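Local coordinates for binding domain (Hc) of Paraclostridial Mosquitocidal Protein 1 (Paraclostridium bifermentans, PDB 6HOX), which probably targets host nerve cells as the receptor-binding part of a clostridial-type neurotoxin that acts on Anopheles mosquitoes, at residues G311-N323 with N332-N344. Numbering follows the deposited sequence.
Sequences GSDVEKVKIINKN and NDVADVKFENYGN
Lys316 O is gripped twice: Glu340 N donates to it at 3.0 Å, tilted from the carbonyl plane, and a water donates at 2.8 Å. The same water accepts from Asn341 N, bridging the two segments just beyond the last backbone-to-backbone bond. Further along, strands 316-320 and 336-339 run antiparallel, their axes 4.6 Å apart. Lys318 and Lys338 form one hydrogen-bonded pair, with Lys338 N reaching Lys318 O at 2.8 Å, and Ile320 and Asp336 form the next. Val317 faces Phe339, and Ile319 faces Val337, at the non-hydrogen-bonded positions. Their side chains share the buried face: Val317 CG1 sits over the centre of the Phe339 ring, 4.0 Å from its centroid, while Val317 CB packs against Val337 CG1. Leu275 and Met265 add to this apolar layer. The other face is mixed: Lys318, Asp336 and Lys338 share it with Ile320, whose CG1 packs on Lys338 CB. Asp336 turns its carboxylate to Arg366. Glu340, bent at chi2 (-65°), crosses the extended Lys318 chain at about a right angle, so that Glu340 OE2 lies 3.3 Å from Lys318 CD and OE1 makes a long salt bridge to Lys318 NZ. Lys338 NZ makes a salt bridge with Glu340 OE2, so one carboxylate serves both ammonium groups, a small salt-bridge network. At the loop end, Asn341 ND2 gives a weak bond to Val314 O and lies 2.9 Å from Glu315 OE1, while Glu315 OE2 turns to Ser277. At the far end, Asn321 OD1 accepts from Asn323 N, an Asx turn that starts the connection between the strands. The whole is an antiparallel beta hairpin with a long connection, part of the beta-trefoil C-terminal receptor-binding subdomain of clostridial neurotoxins.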
# COMPACT_ATOMS: atom_id res chain seq x y z
N GLY A 311 -11.44 16.07 -14.87
CA GLY A 311 -11.83 17.37 -15.40
C GLY A 311 -10.69 18.38 -15.42
O GLY A 311 -10.93 19.56 -15.22
N SER A 312 -9.46 17.92 -15.68
CA SER A 312 -8.28 18.79 -15.78
C SER A 312 -7.31 18.29 -16.87
O SER A 312 -7.45 17.17 -17.41
CB SER A 312 -7.56 18.87 -14.48
OG SER A 312 -6.53 17.89 -14.44
N ASP A 313 -6.28 19.11 -17.11
CA ASP A 313 -5.28 18.87 -18.16
C ASP A 313 -4.14 17.98 -17.64
O ASP A 313 -3.08 17.91 -18.30
CB ASP A 313 -4.72 20.18 -18.73
CG ASP A 313 -3.81 20.97 -17.79
OD1 ASP A 313 -3.68 20.56 -16.63
OD2 ASP A 313 -3.25 21.99 -18.23
N VAL A 314 -4.34 17.31 -16.48
CA VAL A 314 -3.34 16.44 -15.89
C VAL A 314 -2.78 15.51 -16.97
O VAL A 314 -3.50 14.98 -17.76
CB VAL A 314 -3.88 15.62 -14.70
CG1 VAL A 314 -4.92 14.60 -15.14
CG2 VAL A 314 -2.74 14.94 -13.94
N GLU A 315 -1.46 15.31 -16.95
CA GLU A 315 -0.78 14.44 -17.89
C GLU A 315 -0.83 13.00 -17.40
O GLU A 315 -0.27 12.69 -16.34
CB GLU A 315 0.68 14.85 -18.05
CG GLU A 315 0.86 16.26 -18.58
CD GLU A 315 0.39 16.50 -20.01
OE1 GLU A 315 0.14 15.52 -20.73
OE2 GLU A 315 0.29 17.67 -20.39
N LYS A 316 -1.45 12.12 -18.19
CA LYS A 316 -1.34 10.69 -17.99
C LYS A 316 -0.03 10.21 -18.64
O LYS A 316 0.35 10.73 -19.69
CB LYS A 316 -2.55 9.98 -18.59
CG LYS A 316 -3.88 10.40 -17.99
CD LYS A 316 -4.21 9.68 -16.71
CE LYS A 316 -4.84 8.32 -16.95
NZ LYS A 316 -4.44 7.33 -15.93
N VAL A 317 0.62 9.21 -18.02
CA VAL A 317 1.88 8.60 -18.55
C VAL A 317 1.78 7.07 -18.59
O VAL A 317 1.05 6.44 -17.83
CB VAL A 317 3.11 9.04 -17.75
CG1 VAL A 317 3.19 10.54 -17.59
CG2 VAL A 317 3.17 8.37 -16.37
N LYS A 318 2.58 6.49 -19.49
CA LYS A 318 2.83 5.07 -19.53
C LYS A 318 4.34 4.86 -19.53
O LYS A 318 5.07 5.65 -20.19
CB LYS A 318 2.29 4.44 -20.82
CG LYS A 318 0.79 4.25 -20.84
CD LYS A 318 0.33 3.45 -22.04
CE LYS A 318 -1.16 3.16 -22.00
NZ LYS A 318 -1.59 2.50 -23.25
N ILE A 319 4.79 3.80 -18.85
CA ILE A 319 6.19 3.39 -18.82
C ILE A 319 6.36 2.37 -19.95
O ILE A 319 5.62 1.41 -20.03
CB ILE A 319 6.59 2.82 -17.44
CG1 ILE A 319 6.18 3.73 -16.27
CG2 ILE A 319 8.07 2.49 -17.40
CD1 ILE A 319 6.26 3.08 -14.90
N ILE A 320 7.33 2.62 -20.83
CA ILE A 320 7.51 1.83 -22.04
C ILE A 320 8.95 1.33 -22.11
O ILE A 320 9.89 2.06 -21.82
CB ILE A 320 7.14 2.66 -23.27
CG1 ILE A 320 5.70 3.16 -23.21
CG2 ILE A 320 7.40 1.88 -24.55
CD1 ILE A 320 4.69 2.06 -23.32
N ASN A 321 9.10 0.07 -22.52
CA ASN A 321 10.39 -0.57 -22.66
C ASN A 321 10.21 -1.70 -23.66
O ASN A 321 9.59 -2.71 -23.35
CB ASN A 321 10.90 -1.09 -21.30
CG ASN A 321 12.16 -1.92 -21.37
OD1 ASN A 321 12.83 -1.98 -22.40
ND2 ASN A 321 12.51 -2.56 -20.25
N LYS A 322 10.74 -1.51 -24.88
CA LYS A 322 10.57 -2.49 -25.95
C LYS A 322 11.41 -3.74 -25.66
O LYS A 322 11.24 -4.73 -26.33
CB LYS A 322 10.88 -1.85 -27.31
CG LYS A 322 12.36 -1.73 -27.66
CD LYS A 322 12.62 -0.87 -28.89
CE LYS A 322 12.42 0.62 -28.65
NZ LYS A 322 13.42 1.17 -27.69
N ASN A 323 12.30 -3.71 -24.65
CA ASN A 323 13.03 -4.90 -24.22
C ASN A 323 12.43 -5.49 -22.94
O ASN A 323 13.09 -6.25 -22.25
CB ASN A 323 14.52 -4.64 -23.97
CG ASN A 323 15.27 -4.18 -25.20
OD1 ASN A 323 14.94 -4.54 -26.32
ND2 ASN A 323 16.27 -3.35 -24.98
N ASN A 332 16.19 -1.10 -11.96
CA ASN A 332 17.28 -0.87 -12.90
C ASN A 332 16.89 -1.07 -14.37
O ASN A 332 17.76 -1.01 -15.23
CB ASN A 332 18.53 -1.70 -12.59
CG ASN A 332 19.10 -1.43 -11.22
OD1 ASN A 332 19.64 -2.34 -10.59
ND2 ASN A 332 18.97 -0.20 -10.74
N ASP A 333 15.60 -1.21 -14.66
CA ASP A 333 15.15 -1.30 -16.06
C ASP A 333 15.32 0.07 -16.73
O ASP A 333 15.05 1.09 -16.10
CB ASP A 333 13.68 -1.70 -16.17
CG ASP A 333 13.42 -3.18 -15.96
OD1 ASP A 333 14.40 -3.95 -15.82
OD2 ASP A 333 12.22 -3.56 -15.95
N VAL A 334 15.74 0.06 -18.00
CA VAL A 334 15.80 1.24 -18.81
C VAL A 334 14.45 1.36 -19.52
O VAL A 334 13.96 0.42 -20.13
CB VAL A 334 16.98 1.23 -19.80
CG1 VAL A 334 16.87 2.36 -20.82
CG2 VAL A 334 18.30 1.33 -19.06
N ALA A 335 13.83 2.53 -19.39
CA ALA A 335 12.47 2.69 -19.85
C ALA A 335 12.20 4.18 -20.11
O ALA A 335 12.88 5.06 -19.59
CB ALA A 335 11.52 2.10 -18.83
N ASP A 336 11.21 4.45 -20.96
CA ASP A 336 10.80 5.79 -21.22
C ASP A 336 9.47 6.04 -20.54
O ASP A 336 8.68 5.11 -20.34
CB ASP A 336 10.75 6.06 -22.72
CG ASP A 336 12.16 6.15 -23.29
OD1 ASP A 336 13.01 6.90 -22.70
OD2 ASP A 336 12.41 5.45 -24.26
N VAL A 337 9.25 7.29 -20.17
CA VAL A 337 7.97 7.76 -19.68
C VAL A 337 7.30 8.55 -20.80
O VAL A 337 7.73 9.67 -21.13
CB VAL A 337 8.15 8.61 -18.40
CG1 VAL A 337 6.82 9.08 -17.85
CG2 VAL A 337 8.95 7.85 -17.35
N LYS A 338 6.26 7.94 -21.36
CA LYS A 338 5.51 8.43 -22.50
C LYS A 338 4.28 9.19 -22.00
O LYS A 338 3.49 8.68 -21.18
CB LYS A 338 5.11 7.25 -23.39
CG LYS A 338 4.22 7.56 -24.58
CD LYS A 338 3.80 6.28 -25.28
CE LYS A 338 2.51 6.38 -26.06
NZ LYS A 338 1.91 5.04 -26.28
N PHE A 339 4.11 10.40 -22.54
CA PHE A 339 3.00 11.24 -22.20
C PHE A 339 1.85 10.97 -23.18
O PHE A 339 1.90 11.39 -24.33
CB PHE A 339 3.47 12.69 -22.20
CG PHE A 339 4.22 13.06 -20.95
CD1 PHE A 339 5.38 12.40 -20.59
CD2 PHE A 339 3.75 14.07 -20.13
CE1 PHE A 339 6.06 12.73 -19.42
CE2 PHE A 339 4.43 14.40 -18.96
CZ PHE A 339 5.58 13.73 -18.61
N GLU A 340 0.81 10.30 -22.67
CA GLU A 340 -0.33 9.79 -23.42
C GLU A 340 -1.15 10.92 -24.08
O GLU A 340 -1.74 10.70 -25.14
CB GLU A 340 -1.24 8.99 -22.47
CG GLU A 340 -0.61 7.69 -21.97
CD GLU A 340 -0.35 6.66 -23.05
OE1 GLU A 340 -1.34 6.08 -23.57
OE2 GLU A 340 0.84 6.42 -23.39
N ASN A 341 -1.22 12.09 -23.44
CA ASN A 341 -1.95 13.25 -23.98
C ASN A 341 -1.37 13.65 -25.35
O ASN A 341 -2.08 14.19 -26.18
CB ASN A 341 -1.92 14.47 -23.05
CG ASN A 341 -2.77 14.33 -21.80
OD1 ASN A 341 -3.45 13.33 -21.60
ND2 ASN A 341 -2.73 15.35 -20.96
N TYR A 342 -0.08 13.40 -25.56
CA TYR A 342 0.64 13.82 -26.76
C TYR A 342 0.83 12.67 -27.75
O TYR A 342 1.14 12.91 -28.92
CB TYR A 342 2.01 14.38 -26.37
CG TYR A 342 1.96 15.69 -25.64
CD1 TYR A 342 1.91 16.88 -26.34
CD2 TYR A 342 1.98 15.75 -24.25
CE1 TYR A 342 1.88 18.10 -25.69
CE2 TYR A 342 1.94 16.97 -23.58
CZ TYR A 342 1.90 18.14 -24.31
OH TYR A 342 1.88 19.36 -23.70
N GLY A 343 0.73 11.44 -27.28
CA GLY A 343 0.80 10.28 -28.13
C GLY A 343 2.22 9.81 -28.39
O GLY A 343 2.48 8.62 -28.33
N ASN A 344 3.14 10.72 -28.72
CA ASN A 344 4.47 10.31 -29.21
C ASN A 344 5.62 11.04 -28.49
O ASN A 344 6.78 10.94 -28.92
CB ASN A 344 4.57 10.52 -30.73
CG ASN A 344 4.51 11.97 -31.15
OD1 ASN A 344 3.91 12.81 -30.47
ND2 ASN A 344 5.12 12.30 -32.28
O HOH W 1 0.23 13.12 -21.13